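DNA polymerase (Bacillus phage phi29, PDB 2PY5) replicates the viral DNA from a protein primer by strand displacement, with high processivity and fidelity, and proofreads with a 3'-5' exonuclease. Local coordinates at residues 247-252 / 484-489; 254-259 / 478-483; 454-459 / 496-501; 488-493 / 503-508. The protein carries 2 engineered substitutions. All blocks are in the same frame, centred on the assembly; numbering follows the deposited sequence.

Contact 1: residues 247-252 / 484-489. With EDO (1,2-ethanediol), chain B.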
# COMPACT_ATOMS: atom_id res chain seq x y z
N VAL F 247 -4.36 -21.31 -9.94
CA VAL F 247 -3.89 -19.92 -9.85
C VAL F 247 -2.41 -19.87 -10.19
O VAL F 247 -1.64 -20.65 -9.69
CB VAL F 247 -4.09 -19.39 -8.43
CG1 VAL F 247 -3.55 -17.97 -8.28
CG2 VAL F 247 -5.59 -19.44 -8.07
N PHE F 248 -2.05 -18.91 -11.04
CA PHE F 248 -0.67 -18.59 -11.35
C PHE F 248 -0.38 -17.18 -10.87
O PHE F 248 -1.22 -16.30 -11.02
CB PHE F 248 -0.44 -18.66 -12.85
CG PHE F 248 -0.59 -20.04 -13.43
CD1 PHE F 248 -1.82 -20.47 -13.91
CD2 PHE F 248 0.50 -20.90 -13.50
CE1 PHE F 248 -1.96 -21.73 -14.46
CE2 PHE F 248 0.36 -22.15 -14.06
CZ PHE F 248 -0.88 -22.57 -14.52
N ASP F 249 0.83 -16.98 -10.33
CA ASP F 249 1.24 -15.70 -9.79
C ASP F 249 2.64 -15.39 -10.30
O ASP F 249 3.54 -16.21 -10.15
CB ASP F 249 1.20 -15.79 -8.26
CG ASP F 249 1.34 -14.45 -7.58
OD1 ASP F 249 1.49 -13.42 -8.26
OD2 ASP F 249 1.28 -14.44 -6.33
N VAL F 250 2.83 -14.20 -10.88
CA VAL F 250 4.18 -13.82 -11.33
C VAL F 250 5.11 -13.74 -10.12
O VAL F 250 4.73 -13.23 -9.07
CB VAL F 250 4.17 -12.48 -12.07
CG1 VAL F 250 5.60 -12.10 -12.52
CG2 VAL F 250 3.21 -12.53 -13.26
N ASN F 251 6.33 -14.24 -10.28
CA ASN F 251 7.37 -14.10 -9.27
C ASN F 251 7.90 -12.67 -9.30
O ASN F 251 8.62 -12.29 -10.25
CB ASN F 251 8.49 -15.11 -9.51
CG ASN F 251 8.02 -16.55 -9.41
OD1 ASN F 251 7.32 -16.92 -8.45
ND2 ASN F 251 8.39 -17.37 -10.38
N SER F 252 7.51 -11.89 -8.30
CA SER F 252 7.92 -10.50 -8.12
C SER F 252 7.63 -9.62 -9.35
O SER F 252 8.54 -9.08 -9.98
CB SER F 252 9.38 -10.43 -7.71
OG SER F 252 9.56 -11.07 -6.45
N ALA F 484 4.50 -18.53 -11.40
CA ALA F 484 4.50 -19.71 -10.53
C ALA F 484 3.10 -20.28 -10.54
O ALA F 484 2.12 -19.55 -10.43
CB ALA F 484 4.88 -19.33 -9.12
N HIS F 485 3.00 -21.60 -10.64
CA HIS F 485 1.75 -22.28 -10.34
C HIS F 485 1.62 -22.28 -8.82
O HIS F 485 2.33 -23.00 -8.11
CB HIS F 485 1.75 -23.70 -10.91
CG HIS F 485 0.52 -24.49 -10.58
ND1 HIS F 485 0.48 -25.86 -10.70
CD2 HIS F 485 -0.70 -24.10 -10.13
CE1 HIS F 485 -0.73 -26.28 -10.34
NE2 HIS F 485 -1.45 -25.24 -9.98
N GLU F 486 0.74 -21.43 -8.33
CA GLU F 486 0.65 -21.13 -6.92
C GLU F 486 -0.24 -22.12 -6.18
O GLU F 486 0.08 -22.51 -5.04
CB GLU F 486 0.09 -19.72 -6.76
CG GLU F 486 0.00 -19.22 -5.34
CD GLU F 486 -0.23 -17.75 -5.32
OE1 GLU F 486 -1.41 -17.33 -5.35
OE2 GLU F 486 0.78 -16.99 -5.32
N SER F 487 -1.36 -22.49 -6.79
CA SER F 487 -2.32 -23.35 -6.13
C SER F 487 -3.29 -23.95 -7.12
O SER F 487 -3.37 -23.53 -8.28
CB SER F 487 -3.11 -22.58 -5.08
OG SER F 487 -3.84 -21.55 -5.69
N THR F 488 -4.00 -24.97 -6.64
CA THR F 488 -5.10 -25.59 -7.37
C THR F 488 -6.26 -25.74 -6.41
O THR F 488 -6.05 -26.09 -5.25
CB THR F 488 -4.69 -26.96 -7.92
OG1 THR F 488 -3.49 -26.83 -8.70
CG2 THR F 488 -5.80 -27.59 -8.77
N PHE F 489 -7.47 -25.42 -6.88
CA PHE F 489 -8.66 -25.52 -6.04
C PHE F 489 -9.67 -26.55 -6.55
O PHE F 489 -9.70 -26.88 -7.73
CB PHE F 489 -9.31 -24.13 -5.81
CG PHE F 489 -9.69 -23.38 -7.08
CD1 PHE F 489 -10.90 -23.64 -7.74
CD2 PHE F 489 -8.90 -22.34 -7.54
CE1 PHE F 489 -11.27 -22.91 -8.86
CE2 PHE F 489 -9.27 -21.61 -8.65
CZ PHE F 489 -10.47 -21.92 -9.31
C1 EDO B . 0.08 -26.29 -6.66
O1 EDO B . 1.23 -25.45 -6.58
C2 EDO B . 0.49 -27.69 -7.09
O2 EDO B . 1.66 -28.13 -6.38
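Val247 O is gripped by two successive amides of the facing strand, Glu486 N at 2.8 Å and, more weakly, Ser487 N at 3.4 Å. This is a classic beta bulge, with Glu486 and Ser487 both facing Val247 and the antiparallel register slipping by one residue. Beyond it Asp249 and Ala484 form a regular hydrogen-bonded pair, Ala484 N meeting Asp249 O at 2.8 Å. Between them the rings of Phe248 and His485 share one face of the sheet and meet obliquely, planes 36° apart, with Phe248 CE2 3.8 Å from His485 CB. The imidazole turns its CD2 edge to Val247 O, an ethanediol carbon lies over one face, and NE2 donates to Thr488 OG1 at 2.9 Å. On the other face Val247 runs alongside Glu486, CG1 (anti to the backbone N, chi1 177°) lying 3.7 Å from Glu486 OE1. Asp249 OD2 lies 2.8 Å from Glu486 OE2, the carboxylate planes 88° apart. Asp249, a ligand of the catalytic magnesium in the polymerase palm, is held by this pairing; Val250, the next ligand, bonds through its backbone to Asp458. Strand 459-463 flanks strand 241-250 on its other side, and strand 499-509 packs against Val247, Ser487 and Phe489.

Contact 2: residues 254-259 / 478-483. With EDO (1,2-ethanediol), chain T.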
# COMPACT_ATOMS: atom_id res chain seq x y z
N TYR F 254 6.63 -6.50 -10.13
CA TYR F 254 7.14 -5.15 -10.39
C TYR F 254 8.65 -5.13 -10.49
O TYR F 254 9.17 -4.63 -11.50
CB TYR F 254 6.59 -4.15 -9.37
CG TYR F 254 5.12 -3.84 -9.60
CD1 TYR F 254 4.15 -4.22 -8.68
CD2 TYR F 254 4.69 -3.17 -10.74
CE1 TYR F 254 2.79 -3.94 -8.91
CE2 TYR F 254 3.37 -2.89 -10.96
CZ TYR F 254 2.43 -3.27 -10.06
OH TYR F 254 1.08 -2.96 -10.28
N PRO F 255 9.37 -5.75 -9.53
CA PRO F 255 10.80 -5.88 -9.76
C PRO F 255 11.16 -6.56 -11.08
O PRO F 255 12.17 -6.20 -11.72
CB PRO F 255 11.27 -6.71 -8.56
CG PRO F 255 10.35 -6.33 -7.48
CD PRO F 255 9.00 -6.27 -8.20
N ALA F 256 10.38 -7.56 -11.51
CA ALA F 256 10.64 -8.22 -12.78
C ALA F 256 10.54 -7.24 -13.95
O ALA F 256 11.37 -7.28 -14.85
CB ALA F 256 9.69 -9.39 -13.00
N GLN F 257 9.55 -6.36 -13.94
CA GLN F 257 9.45 -5.36 -15.03
C GLN F 257 10.65 -4.41 -15.02
O GLN F 257 11.23 -4.08 -16.06
CB GLN F 257 8.16 -4.55 -14.97
CG GLN F 257 6.88 -5.35 -14.86
CD GLN F 257 6.85 -6.55 -15.72
OE1 GLN F 257 6.98 -6.47 -16.95
NE2 GLN F 257 6.67 -7.73 -15.10
N MET F 258 11.01 -3.97 -13.82
CA MET F 258 12.16 -3.08 -13.63
C MET F 258 13.47 -3.72 -14.11
O MET F 258 14.34 -3.04 -14.66
CB MET F 258 12.24 -2.66 -12.16
CG MET F 258 10.99 -1.89 -11.75
SD MET F 258 10.77 -1.77 -9.97
CE MET F 258 11.88 -0.51 -9.72
N TYR F 259 13.59 -5.03 -13.93
CA TYR F 259 14.83 -5.71 -14.24
C TYR F 259 15.05 -5.88 -15.74
O TYR F 259 16.19 -5.83 -16.19
CB TYR F 259 14.85 -7.09 -13.58
CG TYR F 259 16.24 -7.66 -13.38
CD1 TYR F 259 16.73 -8.65 -14.22
CD2 TYR F 259 17.05 -7.21 -12.35
CE1 TYR F 259 18.03 -9.17 -14.03
CE2 TYR F 259 18.32 -7.73 -12.14
CZ TYR F 259 18.81 -8.70 -12.99
OH TYR F 259 20.06 -9.22 -12.78
N LYS F 478 10.10 -20.20 -9.13
CA LYS F 478 11.00 -19.24 -8.47
C LYS F 478 11.54 -18.10 -9.34
O LYS F 478 11.79 -17.01 -8.84
CB LYS F 478 12.21 -19.97 -7.87
CG LYS F 478 11.95 -21.37 -7.35
CD LYS F 478 13.19 -21.95 -6.70
CE LYS F 478 13.30 -23.47 -6.93
NZ LYS F 478 12.05 -24.22 -6.55
N LYS F 479 11.74 -18.36 -10.64
CA LYS F 479 12.47 -17.43 -11.51
C LYS F 479 11.77 -16.09 -11.64
O LYS F 479 10.56 -16.04 -11.85
CB LYS F 479 12.67 -18.04 -12.91
CG LYS F 479 13.76 -19.12 -13.02
CD LYS F 479 13.83 -19.64 -14.45
CE LYS F 479 14.73 -20.85 -14.59
NZ LYS F 479 14.67 -21.38 -15.98
N LEU F 480 12.53 -15.00 -11.52
CA LEU F 480 12.00 -13.65 -11.57
C LEU F 480 11.20 -13.41 -12.84
O LEU F 480 11.67 -13.63 -13.94
CB LEU F 480 13.13 -12.63 -11.48
CG LEU F 480 12.78 -11.16 -11.50
CD1 LEU F 480 11.93 -10.77 -10.30
CD2 LEU F 480 14.05 -10.30 -11.56
N GLY F 481 9.96 -12.97 -12.67
CA GLY F 481 9.15 -12.57 -13.81
C GLY F 481 8.39 -13.71 -14.47
O GLY F 481 7.51 -13.45 -15.30
N TYR F 482 8.74 -14.95 -14.13
CA TYR F 482 7.98 -16.11 -14.60
C TYR F 482 6.71 -16.27 -13.75
O TYR F 482 6.58 -15.69 -12.68
CB TYR F 482 8.81 -17.38 -14.53
CG TYR F 482 9.88 -17.49 -15.62
CD1 TYR F 482 9.82 -18.50 -16.56
CD2 TYR F 482 10.94 -16.59 -15.68
CE1 TYR F 482 10.80 -18.62 -17.55
CE2 TYR F 482 11.92 -16.70 -16.67
CZ TYR F 482 11.84 -17.72 -17.60
OH TYR F 482 12.81 -17.87 -18.59
N TRP F 483 5.79 -17.09 -14.26
CA TRP F 483 4.54 -17.40 -13.55
C TRP F 483 4.71 -18.64 -12.71
O TRP F 483 5.04 -19.70 -13.24
CB TRP F 483 3.41 -17.65 -14.53
CG TRP F 483 3.02 -16.45 -15.30
CD1 TRP F 483 3.55 -16.02 -16.48
CD2 TRP F 483 2.01 -15.52 -14.95
NE1 TRP F 483 2.93 -14.86 -16.89
CE2 TRP F 483 1.98 -14.53 -15.96
CE3 TRP F 483 1.12 -15.41 -13.87
CZ2 TRP F 483 1.09 -13.45 -15.92
CZ3 TRP F 483 0.26 -14.33 -13.83
CH2 TRP F 483 0.25 -13.37 -14.85
C1 EDO T . 7.73 -10.29 -17.15
O1 EDO T . 7.27 -10.61 -15.83
C2 EDO T . 9.12 -9.67 -17.10
O2 EDO T . 10.08 -10.60 -16.57
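Ala256 CB presses on Gly481 CA at 3.3 Å, tighter than ordinary van der Waals contact, where a type II beta turn, Lys479 to Tyr482, packs against helix 253-260 of the polymerase palm. Leu480, the second residue of the turn, supplies the rest of the first shell. Its CG is anti to the backbone N (chi1 -179°), which carries it toward the helix; from there the two methyls divide the work. CD1 lies 3.8 Å from Ala256 CB and grazes Pro255, while CD2 comes within 3.9 Å of Tyr259 CB and touches the root of the tyrosine ring, the two side chains crossing at about a right angle. No hydrogen bond joins the segments directly.

One step out, the turn is closed by Tyr482 N bonding to Lys479 O at 3.1 Å. Gly481 sits at a positive phi of 87°, a conformation that suits glycine, and its bareness admits the close approach of Ala256. Asn251, two residues before the helix, ties the turn down through backbone bonds to Gly481 and Tyr482. At the far end, Tyr259 OH is held by Asp365 and Lys361 of helix 361-373. An ethanediol, probably from the crystallisation liquor, bridges the segments: its O1 donates to Gly481 O at 2.9 Å and takes a weak bond from Gln257 NE2 at 3.0 Å.

Contact 3: residues 454-459 / 496-501. With EDO (1,2-ethanediol), chain U.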
# COMPACT_ATOMS: atom_id res chain seq x y z
N TYR F 454 -10.36 -14.82 -13.74
CA TYR F 454 -10.10 -13.65 -12.90
C TYR F 454 -8.63 -13.28 -12.96
O TYR F 454 -7.78 -14.16 -13.00
CB TYR F 454 -10.47 -14.02 -11.46
CG TYR F 454 -10.23 -12.98 -10.40
CD1 TYR F 454 -11.01 -11.85 -10.32
CD2 TYR F 454 -9.20 -13.12 -9.47
CE1 TYR F 454 -10.79 -10.87 -9.35
CE2 TYR F 454 -8.99 -12.16 -8.48
CZ TYR F 454 -9.77 -11.05 -8.43
OH TYR F 454 -9.56 -10.07 -7.46
N CYS F 455 -8.35 -11.98 -12.98
CA CYS F 455 -7.00 -11.46 -12.85
C CYS F 455 -6.95 -10.49 -11.69
O CYS F 455 -7.87 -9.70 -11.50
CB CYS F 455 -6.61 -10.66 -14.09
SG CYS F 455 -6.64 -11.60 -15.63
N ASP F 456 -5.85 -10.51 -10.95
CA ASP F 456 -5.57 -9.44 -10.00
C ASP F 456 -4.09 -9.12 -9.92
O ASP F 456 -3.35 -9.76 -9.17
CB ASP F 456 -6.08 -9.75 -8.60
CG ASP F 456 -5.89 -8.56 -7.64
OD1 ASP F 456 -5.57 -7.44 -8.14
OD2 ASP F 456 -6.06 -8.73 -6.41
N THR F 457 -3.70 -8.13 -10.72
CA THR F 457 -2.40 -7.48 -10.67
C THR F 457 -1.29 -8.35 -11.18
O THR F 457 -0.75 -8.06 -12.24
CB THR F 457 -2.07 -6.91 -9.28
OG1 THR F 457 -3.10 -6.00 -8.91
CG2 THR F 457 -0.73 -6.15 -9.30
N ASP F 458 -0.96 -9.41 -10.43
CA ASP F 458 0.13 -10.33 -10.77
C ASP F 458 -0.36 -11.76 -10.84
O ASP F 458 0.43 -12.67 -10.91
CB ASP F 458 1.29 -10.24 -9.73
CG ASP F 458 0.84 -10.47 -8.31
OD1 ASP F 458 1.66 -10.26 -7.38
OD2 ASP F 458 -0.34 -10.82 -8.10
N SER F 459 -1.68 -11.96 -10.86
CA SER F 459 -2.20 -13.31 -10.75
C SER F 459 -3.30 -13.55 -11.74
O SER F 459 -4.09 -12.67 -12.04
CB SER F 459 -2.72 -13.57 -9.35
OG SER F 459 -1.70 -13.38 -8.38
N ARG F 496 -17.27 -10.61 -7.17
CA ARG F 496 -16.82 -9.32 -7.70
C ARG F 496 -15.31 -9.31 -7.76
O ARG F 496 -14.65 -10.22 -7.22
CB ARG F 496 -17.26 -8.18 -6.77
CG ARG F 496 -18.75 -8.10 -6.48
CD ARG F 496 -19.47 -7.50 -7.67
NE ARG F 496 -20.88 -7.24 -7.38
CZ ARG F 496 -21.88 -8.07 -7.63
NH1 ARG F 496 -21.66 -9.26 -8.18
NH2 ARG F 496 -23.13 -7.72 -7.34
N GLN F 497 -14.75 -8.26 -8.37
CA GLN F 497 -13.31 -7.99 -8.25
C GLN F 497 -12.94 -8.05 -6.77
O GLN F 497 -13.67 -7.52 -5.91
CB GLN F 497 -12.95 -6.61 -8.82
CG GLN F 497 -13.04 -6.53 -10.33
CD GLN F 497 -13.18 -5.10 -10.87
OE1 GLN F 497 -12.60 -4.75 -11.90
NE2 GLN F 497 -13.99 -4.28 -10.19
N LYS F 498 -11.82 -8.71 -6.47
CA LYS F 498 -11.29 -8.82 -5.11
C LYS F 498 -12.23 -9.47 -4.11
O LYS F 498 -12.05 -9.30 -2.92
CB LYS F 498 -10.83 -7.45 -4.60
CG LYS F 498 -9.71 -6.86 -5.45
CD LYS F 498 -9.15 -5.60 -4.86
CE LYS F 498 -8.04 -5.04 -5.73
NZ LYS F 498 -6.84 -5.93 -5.80
N THR F 499 -13.21 -10.25 -4.59
CA THR F 499 -14.24 -10.83 -3.73
C THR F 499 -14.54 -12.26 -4.18
O THR F 499 -15.36 -12.48 -5.07
CB THR F 499 -15.53 -10.00 -3.74
OG1 THR F 499 -15.21 -8.62 -3.47
CG2 THR F 499 -16.52 -10.49 -2.70
N TYR F 500 -13.85 -13.23 -3.59
CA TYR F 500 -13.99 -14.62 -3.96
C TYR F 500 -13.60 -15.55 -2.82
O TYR F 500 -12.96 -15.14 -1.86
CB TYR F 500 -13.15 -14.94 -5.22
CG TYR F 500 -11.66 -14.86 -5.02
CD1 TYR F 500 -10.97 -15.98 -4.63
CD2 TYR F 500 -10.95 -13.68 -5.21
CE1 TYR F 500 -9.61 -15.96 -4.45
CE2 TYR F 500 -9.57 -13.66 -5.01
CZ TYR F 500 -8.93 -14.81 -4.63
OH TYR F 500 -7.56 -14.87 -4.42
N ILE F 501 -14.02 -16.81 -2.94
CA ILE F 501 -13.61 -17.87 -2.03
C ILE F 501 -13.10 -19.04 -2.85
O ILE F 501 -13.52 -19.24 -4.01
CB ILE F 501 -14.74 -18.33 -1.07
CG1 ILE F 501 -15.99 -18.81 -1.82
CG2 ILE F 501 -15.11 -17.20 -0.12
CD1 ILE F 501 -17.14 -19.24 -0.93
C1 EDO U . -1.87 -8.79 -6.16
O1 EDO U . -1.55 -7.79 -5.19
C2 EDO U . -1.92 -10.18 -5.52
O2 EDO U . -2.91 -11.02 -6.15
O HOH W 1 -5.10 -7.29 -4.29
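Tyr454 and Tyr500 cross at about a right angle as side chains, Tyr454 CE2 lying 3.8 Å from Tyr500 CE2. Their ring planes lie 56° apart and they meet obliquely. Both rings belong to a larger aromatic cluster: Tyr500 stacks on Tyr494, and His461 meets each of the two tyrosines edge-to-face. CG of Tyr454 stands anti to the backbone N (chi1 178°); beyond it the ring presents its edge to the backbone of the type II turn from Arg496 to Thr499, near Gln497 CA and Lys498 N. There Lys498 N, lying near the ring plane, donates to Tyr454 OH at 2.8 Å, a bent bond with 137° at the hydrogen.

Lys498 also approaches Asp456 at about a right angle. Its aliphatic chain runs extended until the last torsion swings NZ aside, and NZ then straddles the carboxylate in a salt bridge: 3.0 Å to Asp456 OD2, met on its syn side, and a weak bond of 3.1 Å to OD1. A water spans the same pair, accepting from Lys498 NZ at 2.7 Å and donating to Asp456 OD2 at 2.7 Å. Thr231 holds OD1 as well, so the carboxylate is fixed from several directions. Lys498 packs on a guanine base of the bound DNA, and it and Tyr500 are probably involved in binding template-primer structures. The contact thus joins the YCDTD motif, whose Asp456 and Asp458 bind the catalytic magnesium, to the KxY motif of family B polymerases.

Contact 4: residues 488-493 / 503-508. With EDO (1,2-ethanediol), chain L.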
# COMPACT_ATOMS: atom_id res chain seq x y z
N THR F 488 -4.00 -24.97 -6.64
CA THR F 488 -5.10 -25.59 -7.37
C THR F 488 -6.26 -25.74 -6.41
O THR F 488 -6.05 -26.09 -5.25
CB THR F 488 -4.69 -26.96 -7.92
OG1 THR F 488 -3.49 -26.83 -8.70
CG2 THR F 488 -5.80 -27.59 -8.77
N PHE F 489 -7.47 -25.42 -6.88
CA PHE F 489 -8.66 -25.52 -6.04
C PHE F 489 -9.67 -26.55 -6.55
O PHE F 489 -9.70 -26.88 -7.73
CB PHE F 489 -9.31 -24.13 -5.81
CG PHE F 489 -9.69 -23.38 -7.08
CD1 PHE F 489 -10.90 -23.64 -7.74
CD2 PHE F 489 -8.90 -22.34 -7.54
CE1 PHE F 489 -11.27 -22.91 -8.86
CE2 PHE F 489 -9.27 -21.61 -8.65
CZ PHE F 489 -10.47 -21.92 -9.31
N LYS F 490 -10.47 -27.06 -5.62
CA LYS F 490 -11.54 -28.02 -5.90
C LYS F 490 -12.81 -27.32 -6.36
O LYS F 490 -13.56 -27.82 -7.20
CB LYS F 490 -11.82 -28.89 -4.67
CG LYS F 490 -13.02 -29.81 -4.76
CD LYS F 490 -13.00 -30.76 -5.98
CE LYS F 490 -14.18 -31.76 -5.98
NZ LYS F 490 -15.53 -31.13 -5.96
N ARG F 491 -13.07 -26.15 -5.77
CA ARG F 491 -14.20 -25.36 -6.15
C ARG F 491 -13.96 -23.93 -5.70
O ARG F 491 -13.06 -23.67 -4.90
CB ARG F 491 -15.50 -25.90 -5.54
CG ARG F 491 -15.51 -25.93 -4.05
CD ARG F 491 -16.92 -26.19 -3.48
NE ARG F 491 -16.90 -26.16 -2.02
CZ ARG F 491 -17.99 -26.19 -1.24
NH1 ARG F 491 -19.20 -26.23 -1.77
NH2 ARG F 491 -17.86 -26.15 0.07
N ALA F 492 -14.75 -23.02 -6.24
CA ALA F 492 -14.56 -21.60 -5.98
C ALA F 492 -15.86 -20.86 -6.28
O ALA F 492 -16.78 -21.40 -6.89
CB ALA F 492 -13.41 -21.05 -6.82
N LYS F 493 -15.94 -19.62 -5.80
CA LYS F 493 -17.02 -18.72 -6.15
C LYS F 493 -16.50 -17.29 -6.13
O LYS F 493 -15.92 -16.83 -5.13
CB LYS F 493 -18.22 -18.88 -5.22
CG LYS F 493 -19.43 -18.03 -5.67
CD LYS F 493 -20.61 -18.15 -4.72
CE LYS F 493 -21.48 -19.37 -4.99
NZ LYS F 493 -22.79 -19.20 -4.29
N ASP F 503 -11.83 -23.39 -2.19
CA ASP F 503 -11.47 -24.59 -1.42
C ASP F 503 -10.19 -25.12 -2.08
O ASP F 503 -10.24 -25.72 -3.16
CB ASP F 503 -12.55 -25.67 -1.50
CG ASP F 503 -13.63 -25.56 -0.41
OD1 ASP F 503 -13.49 -24.75 0.52
OD2 ASP F 503 -14.59 -26.35 -0.49
N ILE F 504 -9.05 -24.86 -1.46
CA ILE F 504 -7.74 -25.12 -2.08
C ILE F 504 -7.18 -26.47 -1.64
O ILE F 504 -7.18 -26.79 -0.46
CB ILE F 504 -6.74 -23.99 -1.73
CG1 ILE F 504 -7.23 -22.65 -2.30
CG2 ILE F 504 -5.34 -24.33 -2.22
CD1 ILE F 504 -6.37 -21.43 -1.89
N TYR F 505 -6.70 -27.26 -2.60
CA TYR F 505 -6.04 -28.53 -2.33
C TYR F 505 -4.74 -28.32 -1.55
O TYR F 505 -3.90 -27.52 -1.97
CB TYR F 505 -5.72 -29.23 -3.64
CG TYR F 505 -6.90 -29.85 -4.37
CD1 TYR F 505 -7.25 -29.41 -5.64
CD2 TYR F 505 -7.60 -30.92 -3.82
CE1 TYR F 505 -8.30 -29.99 -6.33
CE2 TYR F 505 -8.65 -31.51 -4.50
CZ TYR F 505 -9.00 -31.04 -5.76
OH TYR F 505 -10.03 -31.65 -6.44
N MET F 506 -4.62 -29.01 -0.42
CA MET F 506 -3.45 -28.93 0.44
C MET F 506 -2.96 -30.34 0.76
O MET F 506 -3.73 -31.30 0.74
CB MET F 506 -3.76 -28.22 1.75
CG MET F 506 -4.34 -26.84 1.60
SD MET F 506 -3.21 -25.61 0.92
CE MET F 506 -2.15 -25.25 2.33
N LYS F 507 -1.68 -30.45 1.09
CA LYS F 507 -1.10 -31.72 1.48
C LYS F 507 -0.21 -31.53 2.70
O LYS F 507 0.43 -30.48 2.85
CB LYS F 507 -0.32 -32.35 0.33
CG LYS F 507 0.79 -31.50 -0.24
CD LYS F 507 1.59 -32.32 -1.23
CE LYS F 507 2.47 -31.46 -2.07
NZ LYS F 507 3.35 -32.28 -2.94
N GLU F 508 -0.18 -32.54 3.55
CA GLU F 508 0.63 -32.54 4.76
C GLU F 508 2.05 -32.98 4.39
O GLU F 508 2.23 -34.08 3.88
CB GLU F 508 0.04 -33.51 5.79
CG GLU F 508 0.54 -33.31 7.22
CD GLU F 508 -0.36 -32.41 8.05
OE1 GLU F 508 -0.76 -31.34 7.54
OE2 GLU F 508 -0.67 -32.77 9.21
C1 EDO L . -17.32 -29.86 -3.09
O1 EDO L . -16.20 -29.66 -3.95
C2 EDO L . -18.55 -30.13 -3.95
O2 EDO L . -18.93 -31.51 -3.82
O HOH W 2 -2.98 -26.07 -4.28
O HOH W 3 -15.59 -25.16 2.37
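Thr488 O accepts from Tyr505 N at 3.0 Å, and a water that accepts from Thr488 N also sits close to Tyr505 O. The Thr488 methyl, CG2, rests against the tyrosine ring at CD1, 3.9 Å away. Phe489 then faces Ile504 in a non-hydrogen-bonded antiparallel pair, with Phe489 CB against Ile504 CG1 at 4.3 Å; beyond CB its ring turns away from this strand.

At Lys490 the chain rounds a corner, while its N still bonds to Asp503 O at 2.8 Å. Strand 499-509 thus serves both arms of the bend: it pairs with the end of strand 483-489 and forms a beta hairpin with strand 491-496 in the palm sheet. The Lys490 side chain crosses Tyr505 obliquely, CB making an off-centre CH-pi contact 4.2 Å from the ring centroid and CD lying 3.1 Å from Tyr505 OH. That hydroxyl bonds to Glu244, while Lys490 NZ donates to an ethanediol O1.

Arg491 O takes a bond from Asp503 N at 3.0 Å, which with the Lys490 amide ties down the corner. The Arg491 side chain lies side by side with Asp503 in a salt bridge. NE carries it, 2.8 Å from Asp503 OD2, which is in the guanidinium plane although the approach is 50° out of the carboxylate plane; NH2 adds a weak bond to the same oxygen. A second water donates to Asp503 OD1, and Phe543 makes a cation-pi contact with Arg491.

Contacts 1, 3 and 4 are built on one antiparallel sheet; contact 2 packs helix 253-260, which follows strand 241-250, on the turn that leads into strand 483-489. Contact 1 is chiefly backbone pairing and contact 2 almost purely apolar, whereas contacts 3 and 4 each add a salt bridge. Contacts 1 and 3 converge on the metal site, where Val250 N probably bonds to Asp458 O. Contacts 1 and 2 join through Asn251, contacts 1 and 4 share Thr488 and Phe489, and 3 and 4 use strand 499-509. All four are only partly buried. Measured centre to centre from the chain, contact 4 is the most peripheral, at about 28 Å; contact 3, at about 17 Å, borders the DNA.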